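Local coordinates for protein putative alpha-L-fucosidase (Bacteroides thetaiotaomicron VPI-5482, PDB 3GZA) that probably removes alpha-L-fucose residues from glycans, as a glycoside hydrolase family 29 member with a barrel domain followed by a beta-sandwich domain, at residues A[61-66]-A[323-328]; A[372-377]-A[405-410]; A[381-386]-A[432-437]. All coordinates share one frame; numbering follows the deposited sequence.

In the fold
The three contacts fall into two groups along the chain. Contact 1 closes first, in the part assigned to the alpha-L-fucosidase family, where helix 61-69 meets the loop that leads into helix 327-344. Contacts 2 and 3 follow in the antiparallel beta region; their segments alternate in sequence, and their centres lie about 7 Å apart. They touch through strands 366-375 and 434-440, neighbours in one four-stranded sheet, and through Val405 packing on Tyr386 of strand 383-392, which belongs to a second four-stranded sheet. The centre of contact 1 is about 32 Å from that of contact 2 and 39 Å from that of contact 3. Contact 1 thus lies within the barrel part, while contacts 2 and 3 together join the two sheets, contact 2 also reaching the barrel part through Glu21.

Contact 1: residues A[61-66]-A[323-328]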
# COMPACT_ATOMS: atom_id res chain seq x y z
N THR A 61 -4.57 16.22 19.77
CA THR A 61 -3.69 17.21 19.16
C THR A 61 -3.84 18.60 19.79
O THR A 61 -2.89 19.40 19.65
CB THR A 61 -3.85 17.28 17.66
OG1 THR A 61 -5.23 17.47 17.38
CG2 THR A 61 -3.37 16.00 16.98
N ASP A 62 -4.95 18.87 20.49
CA ASP A 62 -5.03 20.15 21.19
C ASP A 62 -3.88 20.19 22.20
O ASP A 62 -3.31 21.24 22.42
CB ASP A 62 -6.35 20.36 21.93
CG ASP A 62 -7.52 20.70 21.03
OD1 ASP A 62 -7.32 20.99 19.84
OD2 ASP A 62 -8.69 20.68 21.59
N GLN A 63 -3.64 19.06 22.91
CA GLN A 63 -2.59 18.99 23.95
C GLN A 63 -1.21 19.22 23.34
O GLN A 63 -0.34 19.90 23.94
CB GLN A 63 -2.72 17.68 24.76
CG GLN A 63 -1.78 17.54 25.95
CD GLN A 63 -0.48 16.89 25.63
OE1 GLN A 63 -0.27 16.40 24.51
NE2 GLN A 63 0.43 16.86 26.62
N TRP A 64 -1.01 18.68 22.15
CA TRP A 64 0.27 18.88 21.42
C TRP A 64 0.51 20.38 21.14
O TRP A 64 1.58 20.92 21.40
CB TRP A 64 0.20 18.20 20.07
CG TRP A 64 0.07 16.72 20.04
CD1 TRP A 64 -0.30 15.89 21.07
CD2 TRP A 64 0.14 15.92 18.89
NE1 TRP A 64 -0.38 14.59 20.60
CE2 TRP A 64 -0.16 14.59 19.26
CE3 TRP A 64 0.46 16.19 17.55
CZ2 TRP A 64 -0.13 13.52 18.33
CZ3 TRP A 64 0.48 15.12 16.64
CH2 TRP A 64 0.18 13.82 17.04
N VAL A 65 -0.50 21.04 20.58
CA VAL A 65 -0.42 22.41 20.19
C VAL A 65 -0.26 23.30 21.41
O VAL A 65 0.54 24.23 21.42
CB VAL A 65 -1.61 22.80 19.30
CG1 VAL A 65 -1.62 24.32 19.02
CG2 VAL A 65 -1.52 22.02 17.99
N GLN A 66 -0.99 23.03 22.48
CA GLN A 66 -0.83 23.85 23.66
C GLN A 66 0.54 23.71 24.26
O GLN A 66 1.09 24.66 24.79
CB GLN A 66 -1.85 23.46 24.73
CG GLN A 66 -3.25 23.90 24.38
CD GLN A 66 -4.28 23.38 25.34
OE1 GLN A 66 -4.58 22.17 25.39
NE2 GLN A 66 -4.82 24.29 26.12
N GLY A 323 -0.68 9.04 22.34
CA GLY A 323 -1.14 10.16 21.53
C GLY A 323 -1.03 11.51 22.20
O GLY A 323 -1.76 12.43 21.86
N LEU A 324 -0.11 11.62 23.16
CA LEU A 324 0.09 12.87 23.88
C LEU A 324 1.58 13.26 23.93
O LEU A 324 2.46 12.39 23.92
CB LEU A 324 -0.39 12.70 25.30
CG LEU A 324 -1.87 12.47 25.48
CD1 LEU A 324 -2.16 12.04 26.91
CD2 LEU A 324 -2.66 13.70 25.11
N ILE A 325 1.84 14.57 24.06
CA ILE A 325 3.19 15.03 24.39
C ILE A 325 3.41 14.68 25.88
O ILE A 325 2.58 15.04 26.75
CB ILE A 325 3.38 16.55 24.09
CG1 ILE A 325 3.42 16.80 22.58
CG2 ILE A 325 4.58 17.10 24.85
CD1 ILE A 325 4.68 16.26 21.89
N PRO A 326 4.51 13.96 26.19
CA PRO A 326 4.75 13.56 27.59
C PRO A 326 4.77 14.73 28.57
O PRO A 326 5.19 15.82 28.22
CB PRO A 326 6.10 12.83 27.53
CG PRO A 326 6.14 12.29 26.14
CD PRO A 326 5.51 13.35 25.28
N ALA A 327 4.30 14.49 29.79
CA ALA A 327 4.18 15.54 30.78
C ALA A 327 5.47 16.31 31.02
O ALA A 327 5.47 17.53 31.20
CB ALA A 327 3.69 14.91 32.11
N GLY A 328 6.59 15.58 31.12
CA GLY A 328 7.86 16.22 31.37
C GLY A 328 8.30 17.16 30.26
O GLY A 328 8.82 18.24 30.52
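Gln63 reaches from helix 61-69 to the backbone of Ile325 and grips it with both ends of its amide. Ile325 N donates to Gln63 OE1 at 2.8 Å, in the carbonyl plane and on a lone pair, while Gln63 NE2 returns a bond of 2.8 Å to Ile325 O. CG stands anti to the backbone N (chi1 -174°), which carries the chain out from the helix, and a bend at chi2 (-91°) sets CD off to one side. Two bonds to a single residue fix the rotation of the amide. An alanine here would probably leave Ile325 N and O without these partners and open a gap beside Leu324 CD2.

A third hydrogen bond comes from Trp64, whose NE1 meets Gly323 O at 2.9 Å. This donor stands well above the carbonyl plane, 57° out of it, and the oxygen lies at the indole edge. Ile325 CG1 packs 4.1 Å from Trp64 CD1, and Thr61 CG2 covers part of one indole face, so the buried side is dense. Gly323 has a positive phi, where a side chain would press on the preceding carbonyl. Toward the more open side the packing thins: the Leu324 side chain crosses that of Gln63 at about a right angle, its CD2 3.7 Å from Gln63 OE1, and both residues are partly exposed.

Beyond the pair, Trp64 also meets the rings of Phe26, at the end of barrel strand 22-26, and Tyr28. Val65 turns to helix 110-121, and Pro326 holds the N-cap position just before helix 327-344.

Contact 2: residues A[372-377]-A[405-410]; sequences IIQENI and VGHKRI
Neighbouring antiparallel strands of a four-stranded sheet, 366-375 and 409-418, meet here in the beta-sandwich region assigned to the F5/8 type C family. Ile373 and Arg409 form a hydrogen-bonded pair: Ile373 N reaches Arg409 O at 3.0 Å, and Arg409 N returns to Ile373 O. In the adjoining non-hydrogen-bonded pair, Ile372 and Ile410 lie side by side, pointing the same way, with their CG1 atoms 4.0 Å apart. Val405 CG1 packs against Ile373 CG2 on the other side, the two side chains crossing at about a right angle.

Beyond the paired residues, backbone and side chains both bind the turn. Glu375 N donates to Gly406 O, and Glu375 OE1 accepts Gly406 N at 2.8 Å through its anti lone pair; water 2 links the same oxygen to Val405 N. Gly406 has positive phi (70°), and Ile377 CD1 lies close to the position a side chain would take. With CG anti to the carbonyl carbon (chi1 -60°) and the chain extended beyond it, Gln374 runs alongside His407 and Lys408, and its NE2 donates to His407 O at 3.0 Å. That nitrogen also sits 3.5 Å above the His407 ring, toward its rim, with amide and ring planes 89° apart. Water 1 joins Gln374 OE1 to Lys408 NZ.

Lys408 NZ forms a salt bridge and His407 NE2 a hydrogen bond with Glu21 OE2, tying the turn to the barrel domain. Glu375 OE2 accepts the backbone N-H groups of Arg382 and Ile383, so the buried carboxylate is held by donors at both oxygens, an environment that would probably stabilise its negative charge.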
# COMPACT_ATOMS: atom_id res chain seq x y z
N ILE A 372 18.80 44.01 22.66
CA ILE A 372 18.17 43.38 21.52
C ILE A 372 18.14 44.46 20.46
O ILE A 372 17.91 45.62 20.79
CB ILE A 372 16.76 42.85 21.84
CG1 ILE A 372 16.90 41.58 22.71
CG2 ILE A 372 15.93 42.58 20.58
CD1 ILE A 372 15.60 40.93 23.05
N ILE A 373 18.46 44.08 19.22
CA ILE A 373 18.39 44.99 18.08
C ILE A 373 17.59 44.26 17.02
O ILE A 373 17.79 43.07 16.82
CB ILE A 373 19.75 45.29 17.46
CG1 ILE A 373 20.82 45.52 18.54
CG2 ILE A 373 19.64 46.51 16.45
CD1 ILE A 373 22.25 45.52 17.98
N GLN A 374 16.66 44.96 16.38
CA GLN A 374 15.88 44.38 15.29
C GLN A 374 15.76 45.36 14.14
O GLN A 374 15.46 46.53 14.37
CB GLN A 374 14.45 44.03 15.75
CG GLN A 374 14.32 43.05 16.88
CD GLN A 374 12.88 42.63 17.08
OE1 GLN A 374 12.20 43.19 17.94
NE2 GLN A 374 12.37 41.72 16.25
N GLU A 375 16.01 44.87 12.92
CA GLU A 375 15.76 45.64 11.72
C GLU A 375 14.34 45.35 11.24
O GLU A 375 13.75 44.34 11.60
CB GLU A 375 16.75 45.27 10.61
CG GLU A 375 18.17 45.64 10.89
CD GLU A 375 19.10 45.34 9.72
OE1 GLU A 375 19.59 44.20 9.70
OE2 GLU A 375 19.36 46.25 8.87
N ASN A 376 13.78 46.28 10.44
CA ASN A 376 12.48 46.07 9.79
C ASN A 376 12.79 45.15 8.59
O ASN A 376 13.17 45.59 7.51
CB ASN A 376 11.89 47.41 9.33
CG ASN A 376 10.42 47.33 9.08
OD1 ASN A 376 9.79 46.30 9.30
ND2 ASN A 376 9.84 48.45 8.68
N ILE A 377 12.69 43.85 8.83
CA ILE A 377 13.12 42.84 7.86
C ILE A 377 12.51 42.94 6.45
O ILE A 377 13.18 42.59 5.47
CB ILE A 377 12.98 41.42 8.45
CG1 ILE A 377 13.99 40.45 7.78
CG2 ILE A 377 11.53 40.94 8.42
CD1 ILE A 377 15.43 40.90 7.95
N VAL A 405 22.33 41.90 11.82
CA VAL A 405 21.26 42.06 12.77
C VAL A 405 20.05 41.32 12.20
O VAL A 405 19.66 40.28 12.72
CB VAL A 405 20.98 43.54 13.08
CG1 VAL A 405 19.75 43.64 13.94
CG2 VAL A 405 22.18 44.18 13.77
N GLY A 406 19.47 41.81 11.12
CA GLY A 406 18.33 41.16 10.50
C GLY A 406 17.11 41.28 11.40
O GLY A 406 16.95 42.32 12.08
N HIS A 407 16.31 40.23 11.48
CA HIS A 407 15.08 40.26 12.24
C HIS A 407 15.30 40.45 13.73
O HIS A 407 14.59 41.24 14.36
CB HIS A 407 14.23 39.04 11.96
CG HIS A 407 13.04 38.97 12.84
ND1 HIS A 407 11.98 39.84 12.68
CD2 HIS A 407 12.80 38.28 13.99
CE1 HIS A 407 11.10 39.61 13.65
NE2 HIS A 407 11.59 38.70 14.46
N LYS A 408 16.31 39.78 14.28
CA LYS A 408 16.60 39.90 15.70
C LYS A 408 18.02 39.50 16.04
O LYS A 408 18.51 38.48 15.57
CB LYS A 408 15.63 39.07 16.54
CG LYS A 408 15.80 39.21 18.07
CD LYS A 408 14.62 38.57 18.78
CE LYS A 408 13.39 39.52 18.89
NZ LYS A 408 12.26 38.88 19.68
N ARG A 409 18.63 40.31 16.90
CA ARG A 409 19.97 40.09 17.40
C ARG A 409 19.85 40.21 18.90
O ARG A 409 19.34 41.25 19.38
CB ARG A 409 20.92 41.18 16.90
CG ARG A 409 22.38 41.06 17.38
CD ARG A 409 23.08 39.92 16.72
NE ARG A 409 24.41 39.70 17.25
CZ ARG A 409 24.85 38.60 17.84
NH1 ARG A 409 24.07 37.55 18.06
NH2 ARG A 409 26.10 38.54 18.26
N ILE A 410 20.33 39.20 19.62
CA ILE A 410 20.41 39.28 21.08
C ILE A 410 21.87 39.36 21.41
O ILE A 410 22.63 38.51 20.99
CB ILE A 410 19.74 38.07 21.78
CG1 ILE A 410 18.24 38.07 21.48
CG2 ILE A 410 19.95 38.10 23.35
CD1 ILE A 410 17.49 36.80 21.87
O HOH W 1 10.47 41.14 19.49
O HOH W 2 22.03 43.06 9.17
O HOH W 3 11.72 42.35 11.52

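Contact 3: residues A[381-386]-A[432-437]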
# COMPACT_ATOMS: atom_id res chain seq x y z
N GLU A 381 18.42 43.46 5.03
CA GLU A 381 19.51 43.47 5.98
C GLU A 381 20.44 44.60 5.56
O GLU A 381 21.31 44.46 4.69
CB GLU A 381 20.15 42.07 6.04
CG GLU A 381 19.24 41.18 6.86
CD GLU A 381 19.49 39.69 6.76
OE1 GLU A 381 20.44 39.27 6.05
OE2 GLU A 381 18.70 38.96 7.39
N ARG A 382 20.24 45.76 6.19
CA ARG A 382 21.01 46.95 5.84
C ARG A 382 22.25 47.14 6.67
O ARG A 382 23.25 47.65 6.20
CB ARG A 382 20.12 48.19 5.97
CG ARG A 382 18.87 48.05 5.18
CD ARG A 382 17.96 49.25 5.23
NE ARG A 382 16.93 49.14 4.20
CZ ARG A 382 16.32 50.19 3.64
NH1 ARG A 382 16.62 51.43 3.98
NH2 ARG A 382 15.41 50.00 2.69
N ILE A 383 22.18 46.74 7.94
CA ILE A 383 23.28 46.88 8.87
C ILE A 383 24.37 45.88 8.52
O ILE A 383 24.09 44.70 8.31
CB ILE A 383 22.78 46.65 10.34
CG1 ILE A 383 21.85 47.80 10.77
CG2 ILE A 383 23.98 46.57 11.34
CD1 ILE A 383 21.21 47.56 12.16
N ARG A 384 25.61 46.37 8.39
CA ARG A 384 26.77 45.52 8.10
C ARG A 384 27.79 45.50 9.21
O ARG A 384 28.52 44.53 9.31
CB ARG A 384 27.42 45.96 6.79
CG ARG A 384 26.60 45.58 5.56
CD ARG A 384 26.47 44.09 5.41
NE ARG A 384 25.73 43.72 4.21
CZ ARG A 384 26.26 43.64 3.00
NH1 ARG A 384 27.54 43.98 2.78
NH2 ARG A 384 25.48 43.28 1.97
N GLN A 385 27.89 46.57 9.98
CA GLN A 385 28.82 46.63 11.12
C GLN A 385 28.17 47.53 12.17
O GLN A 385 27.67 48.60 11.83
CB GLN A 385 30.17 47.25 10.73
CG GLN A 385 31.05 46.47 9.73
CD GLN A 385 31.76 45.26 10.33
OE1 GLN A 385 31.95 45.16 11.54
NE2 GLN A 385 32.20 44.35 9.46
N TYR A 386 28.16 47.10 13.43
CA TYR A 386 27.62 47.93 14.50
C TYR A 386 28.38 47.76 15.80
O TYR A 386 29.10 46.79 16.01
CB TYR A 386 26.14 47.63 14.76
CG TYR A 386 25.93 46.28 15.40
CD1 TYR A 386 26.01 46.12 16.79
CD2 TYR A 386 25.68 45.13 14.63
CE1 TYR A 386 25.86 44.87 17.37
CE2 TYR A 386 25.51 43.92 15.21
CZ TYR A 386 25.60 43.78 16.57
OH TYR A 386 25.43 42.54 17.17
N PRO A 432 19.66 52.39 7.89
CA PRO A 432 19.02 51.37 8.74
C PRO A 432 17.59 51.75 9.19
O PRO A 432 17.27 52.92 9.37
CB PRO A 432 19.98 51.23 9.93
CG PRO A 432 21.31 51.73 9.40
CD PRO A 432 20.97 52.80 8.42
N ASP A 433 16.75 50.73 9.28
CA ASP A 433 15.36 50.83 9.70
C ASP A 433 15.27 49.95 10.95
O ASP A 433 14.90 48.76 10.91
CB ASP A 433 14.46 50.39 8.54
CG ASP A 433 12.97 50.59 8.82
OD1 ASP A 433 12.58 50.99 9.94
OD2 ASP A 433 12.18 50.35 7.90
N ILE A 434 15.62 50.56 12.08
CA ILE A 434 15.71 49.85 13.34
C ILE A 434 14.36 49.94 14.03
O ILE A 434 13.94 51.02 14.44
CB ILE A 434 16.87 50.42 14.19
CG1 ILE A 434 18.21 50.21 13.44
CG2 ILE A 434 16.89 49.78 15.57
CD1 ILE A 434 19.33 51.11 13.88
N ILE A 435 13.67 48.80 14.17
CA ILE A 435 12.36 48.78 14.79
C ILE A 435 12.47 48.58 16.29
O ILE A 435 11.50 48.83 17.01
CB ILE A 435 11.40 47.75 14.14
CG1 ILE A 435 11.90 46.31 14.35
CG2 ILE A 435 11.25 48.06 12.67
CD1 ILE A 435 10.89 45.26 13.97
N ASN A 436 13.64 48.18 16.78
CA ASN A 436 13.83 47.93 18.19
C ASN A 436 15.31 47.95 18.57
O ASN A 436 16.12 47.25 17.97
CB ASN A 436 13.22 46.55 18.51
CG ASN A 436 13.38 46.13 19.96
OD1 ASN A 436 13.74 46.91 20.81
ND2 ASN A 436 13.08 44.86 20.23
N PHE A 437 15.62 48.79 19.55
CA PHE A 437 16.93 48.80 20.22
C PHE A 437 16.52 48.89 21.69
O PHE A 437 15.98 49.89 22.14
CB PHE A 437 17.87 49.91 19.76
CG PHE A 437 19.12 50.03 20.61
CD1 PHE A 437 19.85 48.91 20.97
CD2 PHE A 437 19.58 51.27 21.02
CE1 PHE A 437 20.99 49.02 21.73
CE2 PHE A 437 20.73 51.39 21.78
CZ PHE A 437 21.43 50.25 22.16
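At one end of the beta-sandwich, where strands 383-392 and 434-440 begin in different sheets, Ile383 packs against Pro432 and Ile434. Ile383 CG1 rests 4.0 Å from Pro432 CB and 4.2 Å from Pro432 CG, the isoleucine side chain crossing the proline at about a right angle. With CG1 anti to the carbonyl carbon (chi1 -68°) and CD1 extended beyond it (chi2 174°), the chain continues past the proline until CD1 lies 4.2 Å from Ile434 CG1. All three residues are buried, and no hydrogen bond joins the two segments.

Apolar packing joins the starts of two inner strands from facing four-stranded antiparallel sheets, 383-392 in one and 434-440 in the other. The latter strand turns a corner at Ile435, where Ile435 and Asn436 together face Gln374 in a classic beta bulge. Pro432 also touches Val425 of strand 420-428, a neighbour of strand 383-392 in its sheet.

Arg382 flanks the apolar group on a partly exposed side. Its CD comes 4.2 Å from Pro432 CA, while its guanidinium is engaged by backbone oxygens, NH1 with Leu431 O and NE with Asn379 O. Asp433 OD2 is 6.0 Å from Arg382 NH1, too far for a salt bridge, and accepts hydrogen bonds from Asn379 ND2 and Asn376 ND2.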